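Long-range contacts in Non-structural polyprotein (Sindbis virus, PDB 4GUA), which probably cleaves the alphavirus non-structural polyprotein as the nsP2 cysteine protease, within a precursor still joined to the macro and zinc-binding domains of nsP3: residues Arg150-Ala155 with Val662-Tyr667; Gln240-Ala245 with Tyr272-Ser277. All coordinates share one frame; numbering follows the deposited sequence.

Interaction 1: residues Arg150-Ala155 with Val662-Tyr667; sequences RNLPHA and VPARKY
A two-stranded antiparallel sheet, N151-L152 against V662-P663, joins a segment of the nsP2 cysteine peptidase (family C9) to the far end of the chain, in the zinc-binding domain of nsP3. The register follows from the backbone bonds. L152 and V662 form the hydrogen-bonded pair: V662 N donates to L152 O at 2.8 Å, and L152 N to V662 O at 2.9 Å. N151 and P663 are the neighbouring non-hydrogen-bonded pair, and beyond them A664 N gives R150 O a weak bond of 3.2 Å (134° at the hydrogen).

On the L152-V662 face the contact is apolar. With L152 CG anti to its carbonyl carbon (chi1 -58°) and CD1 anti to CA (chi2 169°), the leucine lies on the face it shares with V662, where CD1 comes obliquely to the Y667 ring, 3.6 Å from Y667 CD2. Its CG also lies 4.2 Å from A664 CB. The 3-10 turn at 664-666 carries the tyrosine back to this position, while K666 CG sits over the ring centre, 3.8 Å above the plane. At the far end of the ring, Y667 OH lies 3.5 Å from A155 CA and accepts a hydrogen bond from L156 N. V662 CG2 reaches 3.8 Å from A155 N, which itself donates to S330 OG.

On the face with P663, the amide of N151 is held through OD1 to S596 OG and through ND2 to S598 OG, adding a second link to the zinc-binding domain. Directional backbone bonds thus set the register, while L152, V662 and the Y667 ring supply apolar packing, so the two polyprotein portions meet through a specific, partly buried interface in the precursor.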
ATOM      1  N   ARG A 150       0.578  -9.525  11.575  1.00 55.36           N
ATOM      2  CA  ARG A 150       0.413  -8.689  10.388  1.00 54.47           C
ATOM      3  C   ARG A 150      -1.042  -8.537   9.960  1.00 54.72           C
ATOM      4  O   ARG A 150      -1.778  -9.516   9.867  1.00 54.71           O
ATOM      5  CB  ARG A 150       1.223  -9.280   9.225  1.00 54.35           C
ATOM      6  CG  ARG A 150       1.010  -8.587   7.883  1.00 53.08           C
ATOM      7  CD  ARG A 150       2.160  -8.893   6.920  1.00 58.37           C
ATOM      8  NE  ARG A 150       1.940  -8.346   5.581  1.00 52.06           N
ATOM      9  CZ  ARG A 150       2.178  -7.083   5.237  1.00 46.94           C
ATOM     10  NH1 ARG A 150       2.643  -6.216   6.129  1.00 54.31           N
ATOM     11  NH2 ARG A 150       1.945  -6.679   4.003  1.00 46.06           N
ATOM     12  N   ASN A 151      -1.455  -7.304   9.690  1.00 55.09           N
ATOM     13  CA  ASN A 151      -2.726  -7.087   9.014  1.00 50.99           C
ATOM     14  C   ASN A 151      -2.474  -7.197   7.523  1.00 51.22           C
ATOM     15  O   ASN A 151      -1.740  -6.401   6.949  1.00 60.09           O
ATOM     16  CB  ASN A 151      -3.319  -5.720   9.361  1.00 48.18           C
ATOM     17  CG  ASN A 151      -4.048  -5.718  10.700  1.00 56.59           C
ATOM     18  OD1 ASN A 151      -4.292  -6.776  11.298  1.00 57.24           O
ATOM     19  ND2 ASN A 151      -4.412  -4.528  11.171  1.00 56.14           N
ATOM     20  N   LEU A 152      -3.096  -8.185   6.898  1.00 49.11           N
ATOM     21  CA  LEU A 152      -2.859  -8.465   5.494  1.00 51.51           C
ATOM     22  C   LEU A 152      -3.574  -7.440   4.635  1.00 51.10           C
ATOM     23  O   LEU A 152      -4.727  -7.120   4.890  1.00 57.29           O
ATOM     24  CB  LEU A 152      -3.342  -9.873   5.156  1.00 51.48           C
ATOM     25  CG  LEU A 152      -2.677 -10.969   5.994  1.00 52.81           C
ATOM     26  CD1 LEU A 152      -3.379 -12.300   5.794  1.00 56.10           C
ATOM     27  CD2 LEU A 152      -1.207 -11.082   5.654  1.00 53.77           C
ATOM     28  N   PRO A 153      -2.885  -6.912   3.617  1.00 51.60           N
ATOM     29  CA  PRO A 153      -3.489  -5.882   2.768  1.00 50.88           C
ATOM     30  C   PRO A 153      -4.653  -6.427   1.944  1.00 54.03           C
ATOM     31  O   PRO A 153      -5.504  -5.657   1.499  1.00 54.64           O
ATOM     32  CB  PRO A 153      -2.338  -5.459   1.853  1.00 52.26           C
ATOM     33  CG  PRO A 153      -1.408  -6.623   1.826  1.00 52.35           C
ATOM     34  CD  PRO A 153      -1.538  -7.300   3.159  1.00 55.80           C
ATOM     35  N   HIS A 154      -4.691  -7.742   1.747  1.00 54.23           N
ATOM     36  CA  HIS A 154      -5.738  -8.356   0.939  1.00 53.14           C
ATOM     37  C   HIS A 154      -5.925  -9.827   1.311  1.00 52.99           C
ATOM     38  O   HIS A 154      -5.079 -10.423   1.974  1.00 52.33           O
ATOM     39  CB  HIS A 154      -5.417  -8.222  -0.556  1.00 55.20           C
ATOM     40  CG  HIS A 154      -4.195  -8.976  -0.987  1.00 58.67           C
ATOM     41  ND1 HIS A 154      -4.171 -10.349  -1.101  1.00 54.77           N
ATOM     42  CD2 HIS A 154      -2.957  -8.549  -1.334  1.00 59.13           C
ATOM     43  CE1 HIS A 154      -2.973 -10.737  -1.498  1.00 53.50           C
ATOM     44  NE2 HIS A 154      -2.218  -9.665  -1.649  1.00 55.89           N
ATOM     45  N   ALA A 155      -7.041 -10.398   0.876  1.00 56.53           N
ATOM     46  CA  ALA A 155      -7.373 -11.790   1.157  1.00 57.65           C
ATOM     47  C   ALA A 155      -6.406 -12.758   0.483  1.00 60.02           C
ATOM     48  O   ALA A 155      -5.731 -12.409  -0.481  1.00 59.12           O
ATOM     49  CB  ALA A 155      -8.792 -12.079   0.692  1.00 52.97           C
ATOM     50  N   VAL A 662      -7.198  -7.636   6.135  1.00 57.97           N
ATOM     51  CA  VAL A 662      -7.664  -8.907   6.673  1.00 58.21           C
ATOM     52  C   VAL A 662      -6.717  -9.333   7.798  1.00 60.24           C
ATOM     53  O   VAL A 662      -5.529  -9.539   7.559  1.00 55.48           O
ATOM     54  CB  VAL A 662      -7.650 -10.002   5.584  1.00 50.63           C
ATOM     55  CG1 VAL A 662      -8.280 -11.291   6.091  1.00 50.50           C
ATOM     56  CG2 VAL A 662      -8.354  -9.515   4.344  1.00 50.78           C
ATOM     57  N   PRO A 663      -7.230  -9.460   9.031  1.00 61.08           N
ATOM     58  CA  PRO A 663      -6.375  -9.930  10.127  1.00 62.98           C
ATOM     59  C   PRO A 663      -5.731 -11.268   9.792  1.00 66.98           C
ATOM     60  O   PRO A 663      -6.430 -12.200   9.374  1.00 65.67           O
ATOM     61  CB  PRO A 663      -7.360 -10.108  11.287  1.00 55.93           C
ATOM     62  CG  PRO A 663      -8.497  -9.243  10.957  1.00 57.82           C
ATOM     63  CD  PRO A 663      -8.616  -9.252   9.471  1.00 58.01           C
ATOM     64  N   ALA A 664      -4.421 -11.376   9.983  1.00 65.84           N
ATOM     65  CA  ALA A 664      -3.715 -12.599   9.613  1.00 69.22           C
ATOM     66  C   ALA A 664      -4.253 -13.804  10.383  1.00 71.12           C
ATOM     67  O   ALA A 664      -4.218 -14.935   9.894  1.00 67.25           O
ATOM     68  CB  ALA A 664      -2.233 -12.442   9.856  1.00 69.96           C
ATOM     69  N   ARG A 665      -4.770 -13.546  11.580  1.00 73.93           N
ATOM     70  CA  ARG A 665      -5.250 -14.603  12.457  1.00 72.81           C
ATOM     71  C   ARG A 665      -6.267 -15.476  11.722  1.00 67.19           C
ATOM     72  O   ARG A 665      -6.387 -16.676  11.990  1.00 64.04           O
ATOM     73  CB  ARG A 665      -5.843 -14.003  13.741  1.00 78.72           C
ATOM     74  CG  ARG A 665      -7.282 -13.531  13.618  1.00 81.49           C
ATOM     75  CD  ARG A 665      -7.855 -13.094  14.963  1.00 84.73           C
ATOM     76  NE  ARG A 665      -8.487 -14.203  15.680  1.00 97.46           N
ATOM     77  CZ  ARG A 665      -9.539 -14.904  15.250  1.00 98.50           C
ATOM     78  NH1 ARG A 665     -10.117 -14.639  14.080  1.00 95.46           N
ATOM     79  NH2 ARG A 665     -10.015 -15.888  16.002  1.00 94.96           N
ATOM     80  N   LYS A 666      -6.987 -14.873  10.783  1.00 66.97           N
ATOM     81  CA  LYS A 666      -7.980 -15.598   9.997  1.00 65.08           C
ATOM     82  C   LYS A 666      -7.409 -16.844   9.326  1.00 66.35           C
ATOM     83  O   LYS A 666      -8.082 -17.863   9.212  1.00 70.41           O
ATOM     84  CB  LYS A 666      -8.578 -14.695   8.923  1.00 64.52           C
ATOM     85  CG  LYS A 666      -9.182 -15.485   7.773  1.00 68.41           C
ATOM     86  CD  LYS A 666     -10.143 -14.661   6.934  1.00 71.57           C
ATOM     87  CE  LYS A 666     -10.570 -15.420   5.697  1.00 68.74           C
ATOM     88  NZ  LYS A 666     -10.603 -16.890   5.939  1.00 77.52           N
ATOM     89  N   TYR A 667      -6.162 -16.750   8.884  1.00 65.91           N
ATOM     90  CA  TYR A 667      -5.490 -17.839   8.183  1.00 62.83           C
ATOM     91  C   TYR A 667      -4.652 -18.691   9.136  1.00 63.95           C
ATOM     92  O   TYR A 667      -3.827 -19.504   8.715  1.00 62.73           O
ATOM     93  CB  TYR A 667      -4.668 -17.288   7.021  1.00 59.05           C
ATOM     94  CG  TYR A 667      -5.532 -16.535   6.040  1.00 55.63           C
ATOM     95  CD1 TYR A 667      -6.319 -17.217   5.123  1.00 57.07           C
ATOM     96  CD2 TYR A 667      -5.591 -15.152   6.050  1.00 56.01           C
ATOM     97  CE1 TYR A 667      -7.130 -16.543   4.226  1.00 54.48           C
ATOM     98  CE2 TYR A 667      -6.400 -14.464   5.154  1.00 59.53           C
ATOM     99  CZ  TYR A 667      -7.169 -15.167   4.248  1.00 60.30           C
ATOM    100  OH  TYR A 667      -7.971 -14.487   3.355  1.00 68.24           O
TER

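Interaction 2: residues Gln240-Ala245 with Tyr272-Ser277; sequences QCEDHA and YADRNS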
ATOM      1  N   GLN A 240       4.080 -18.035  -1.190  1.00 47.14           N
ATOM      2  CA  GLN A 240       4.329 -17.800  -2.598  1.00 51.44           C
ATOM      3  C   GLN A 240       4.708 -16.337  -2.817  1.00 51.64           C
ATOM      4  O   GLN A 240       5.602 -16.037  -3.604  1.00 51.99           O
ATOM      5  CB  GLN A 240       3.104 -18.176  -3.431  1.00 49.87           C
ATOM      6  CG  GLN A 240       3.376 -18.209  -4.917  1.00 50.51           C
ATOM      7  CD  GLN A 240       2.291 -18.907  -5.692  1.00 53.41           C
ATOM      8  OE1 GLN A 240       1.130 -18.906  -5.295  1.00 57.77           O
ATOM      9  NE2 GLN A 240       2.659 -19.503  -6.813  1.00 55.20           N
ATOM     10  N   CYS A 241       4.040 -15.429  -2.110  1.00 48.85           N
ATOM     11  CA  CYS A 241       4.373 -14.010  -2.201  1.00 45.49           C
ATOM     12  C   CYS A 241       5.816 -13.799  -1.780  1.00 49.79           C
ATOM     13  O   CYS A 241       6.574 -13.119  -2.473  1.00 53.69           O
ATOM     14  CB  CYS A 241       3.435 -13.158  -1.338  1.00 40.32           C
ATOM     15  SG  CYS A 241       1.793 -12.890  -2.068  1.00 58.76           S
ATOM     16  N   GLU A 242       6.178 -14.374  -0.633  1.00 51.00           N
ATOM     17  CA  GLU A 242       7.540 -14.296  -0.122  1.00 48.32           C
ATOM     18  C   GLU A 242       8.553 -14.737  -1.176  1.00 50.54           C
ATOM     19  O   GLU A 242       9.471 -13.995  -1.497  1.00 64.91           O
ATOM     20  CB  GLU A 242       7.697 -15.162   1.136  1.00 46.71           C
ATOM     21  CG  GLU A 242       6.955 -14.646   2.365  1.00 45.53           C
ATOM     22  CD  GLU A 242       7.199 -15.511   3.605  1.00 58.27           C
ATOM     23  OE1 GLU A 242       6.947 -16.734   3.548  1.00 58.70           O
ATOM     24  OE2 GLU A 242       7.649 -14.968   4.642  1.00 66.28           O
ATOM     25  N   ASP A 243       8.370 -15.933  -1.729  1.00 49.34           N
ATOM     26  CA  ASP A 243       9.286 -16.479  -2.736  1.00 49.89           C
ATOM     27  C   ASP A 243       9.351 -15.611  -3.979  1.00 44.97           C
ATOM     28  O   ASP A 243      10.369 -15.578  -4.667  1.00 54.48           O
ATOM     29  CB  ASP A 243       8.851 -17.886  -3.157  1.00 49.24           C
ATOM     30  CG  ASP A 243       9.121 -18.926  -2.092  1.00 55.98           C
ATOM     31  OD1 ASP A 243       9.921 -18.653  -1.176  1.00 68.35           O
ATOM     32  OD2 ASP A 243       8.540 -20.025  -2.180  1.00 60.68           O
ATOM     33  N   HIS A 244       8.233 -14.982  -4.308  1.00 45.68           N
ATOM     34  CA  HIS A 244       8.132 -14.159  -5.504  1.00 51.19           C
ATOM     35  C   HIS A 244       8.660 -12.742  -5.331  1.00 54.65           C
ATOM     36  O   HIS A 244       9.059 -12.123  -6.305  1.00 55.47           O
ATOM     37  CB  HIS A 244       6.680 -14.110  -5.993  1.00 51.91           C
ATOM     38  CG  HIS A 244       6.525 -13.514  -7.357  1.00 48.40           C
ATOM     39  ND1 HIS A 244       7.118 -14.049  -8.481  1.00 47.47           N
ATOM     40  CD2 HIS A 244       5.865 -12.407  -7.769  1.00 48.11           C
ATOM     41  CE1 HIS A 244       6.811 -13.308  -9.531  1.00 49.92           C
ATOM     42  NE2 HIS A 244       6.057 -12.302  -9.125  1.00 53.08           N
ATOM     43  N   ALA A 245       8.664 -12.233  -4.102  1.00 61.04           N
ATOM     44  CA  ALA A 245       8.982 -10.824  -3.845  1.00 57.33           C
ATOM     45  C   ALA A 245      10.245 -10.319  -4.545  1.00 55.48           C
ATOM     46  O   ALA A 245      10.200  -9.317  -5.264  1.00 56.56           O
ATOM     47  CB  ALA A 245       9.095 -10.583  -2.352  1.00 56.22           C
ATOM     48  N   TYR A 272       0.597  -8.730  -3.015  1.00 62.06           N
ATOM     49  CA  TYR A 272       1.675  -8.489  -2.067  1.00 57.50           C
ATOM     50  C   TYR A 272       1.188  -8.793  -0.651  1.00 53.27           C
ATOM     51  O   TYR A 272       0.812  -7.887   0.093  1.00 52.96           O
ATOM     52  CB  TYR A 272       2.048  -7.010  -2.155  1.00 54.93           C
ATOM     53  CG  TYR A 272       0.816  -6.123  -2.281  1.00 53.24           C
ATOM     54  CD1 TYR A 272       0.184  -5.941  -3.507  1.00 54.61           C
ATOM     55  CD2 TYR A 272       0.266  -5.500  -1.167  1.00 46.86           C
ATOM     56  CE1 TYR A 272      -0.946  -5.149  -3.616  1.00 55.13           C
ATOM     57  CE2 TYR A 272      -0.858  -4.708  -1.269  1.00 48.76           C
ATOM     58  CZ  TYR A 272      -1.462  -4.534  -2.492  1.00 52.99           C
ATOM     59  OH  TYR A 272      -2.587  -3.736  -2.580  1.00 50.26           O
ATOM     60  N   ALA A 273       1.340 -10.031  -0.212  1.00 46.36           N
ATOM     61  CA  ALA A 273       0.804 -10.402   1.088  1.00 42.99           C
ATOM     62  C   ALA A 273       1.795 -10.059   2.185  1.00 46.46           C
ATOM     63  O   ALA A 273       1.431  -9.544   3.236  1.00 53.07           O
ATOM     64  CB  ALA A 273       0.445 -11.877   1.123  1.00 38.80           C
ATOM     65  N   ASP A 274       3.058 -10.367   1.927  1.00 48.38           N
ATOM     66  CA  ASP A 274       4.114 -10.133   2.890  1.00 47.12           C
ATOM     67  C   ASP A 274       4.544  -8.672   2.842  1.00 54.47           C
ATOM     68  O   ASP A 274       4.346  -7.979   1.846  1.00 56.47           O
ATOM     69  CB  ASP A 274       5.291 -11.070   2.624  1.00 41.13           C
ATOM     70  CG  ASP A 274       6.014 -10.744   1.341  1.00 55.14           C
ATOM     71  OD1 ASP A 274       5.464 -11.032   0.255  1.00 59.06           O
ATOM     72  OD2 ASP A 274       7.141 -10.207   1.419  1.00 64.49           O
ATOM     73  N   ARG A 275       5.086  -8.202   3.956  1.00 60.84           N
ATOM     74  CA  ARG A 275       5.524  -6.822   4.094  1.00 57.86           C
ATOM     75  C   ARG A 275       6.484  -6.410   2.972  1.00 56.76           C
ATOM     76  O   ARG A 275       6.372  -5.312   2.423  1.00 55.86           O
ATOM     77  CB  ARG A 275       6.152  -6.642   5.481  1.00 51.56           C
ATOM     78  CG  ARG A 275       6.809  -5.310   5.762  1.00 51.51           C
ATOM     79  CD  ARG A 275       8.331  -5.471   5.779  1.00 68.70           C
ATOM     80  NE  ARG A 275       8.977  -4.739   6.868  1.00 70.79           N
ATOM     81  CZ  ARG A 275       9.065  -3.415   6.926  1.00 71.16           C
ATOM     82  NH1 ARG A 275       8.526  -2.667   5.972  1.00 75.11           N
ATOM     83  NH2 ARG A 275       9.675  -2.835   7.949  1.00 69.30           N
ATOM     84  N   ASN A 276       7.417  -7.283   2.612  1.00 51.11           N
ATOM     85  CA  ASN A 276       8.378  -6.934   1.567  1.00 51.94           C
ATOM     86  C   ASN A 276       7.728  -6.759   0.202  1.00 49.31           C
ATOM     87  O   ASN A 276       8.009  -5.788  -0.498  1.00 51.68           O
ATOM     88  CB  ASN A 276       9.528  -7.941   1.517  1.00 52.28           C
ATOM     89  CG  ASN A 276      10.415  -7.861   2.752  1.00 56.09           C
ATOM     90  OD1 ASN A 276      10.677  -8.865   3.418  1.00 59.32           O
ATOM     91  ND2 ASN A 276      10.879  -6.652   3.062  1.00 50.53           N
ATOM     92  N   SER A 277       6.871  -7.698  -0.183  1.00 47.46           N
ATOM     93  CA  SER A 277       6.125  -7.557  -1.421  1.00 43.80           C
ATOM     94  C   SER A 277       5.358  -6.238  -1.462  1.00 44.97           C
ATOM     95  O   SER A 277       5.346  -5.566  -2.490  1.00 48.35           O
ATOM     96  CB  SER A 277       5.166  -8.732  -1.625  1.00 50.06           C
ATOM     97  OG  SER A 277       5.834  -9.842  -2.205  1.00 57.64           O
TER
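D274's carboxylate has E242 over one face and S277 on the other. The backbone of E242 covers the first, E242 N and CA each lying 4.1 Å from D274 CG. From the opposite side S277 N donates to D274 OD2 at 3.0 Å, 54° out of the carboxylate plane. OD1 takes the S277 hydroxyl on its syn side, OG to OD1 2.8 Å, and C241 CB lies beside the same oxygen. S277 therefore grips both oxygens and fixes the rotation of the group, which chi1 of 69° has already placed between the backbone N and the carbonyl carbon of D274.

This is an N-cap: D274 immediately precedes helix 275-286, and its side chain accepts the amide of the third helical residue. The seven-stranded mixed sheet nearby has strand order 3-2-1-4-5-7-6, that of the methyltransferase-like fold. Helix 237-257 is the crossover between its parallel strands 224-227 and 263-269, and the capped end of the next helix packs against it.

C241 meets the turn before the helix. Its SG, anti to the carbonyl carbon, points at the turn, where A273 N makes a weak hydrogen bond of 3.4 Å to it; A273 CB lies 3.6 Å from the same sulfur. One turn on, A245 CB rests 3.3 Å from S277 OG. E242 CG passes 4.0 Å from D274 CB, and the two carboxylate planes stand 56° apart, their like charges possibly repelling weakly at 5.8 Å between E242 OE2 and D274 OD2.

How the interactions relate
Interaction 2 is nested along the chain inside the loop closed by interaction 1, and their centres lie 13 Å apart. They meet directly where 150-155 runs past 272-277. R150 NE probably hydrogen-bonds to A273 O at 2.7 Å, while its NH2 forms a salt bridge with E278 on the helix capped by D274. P153 CG packs 3.1 Å from Y272 O, and the rings of H154 and Y272 meet edge-to-face. Segment 150-155 is thus shared ground: its backbone pairs with strand 662-663, while R150, P153 and H154 contact the turn entering helix 275-286. Neither contact includes the zinc ligands C605, C607, C630 and C648.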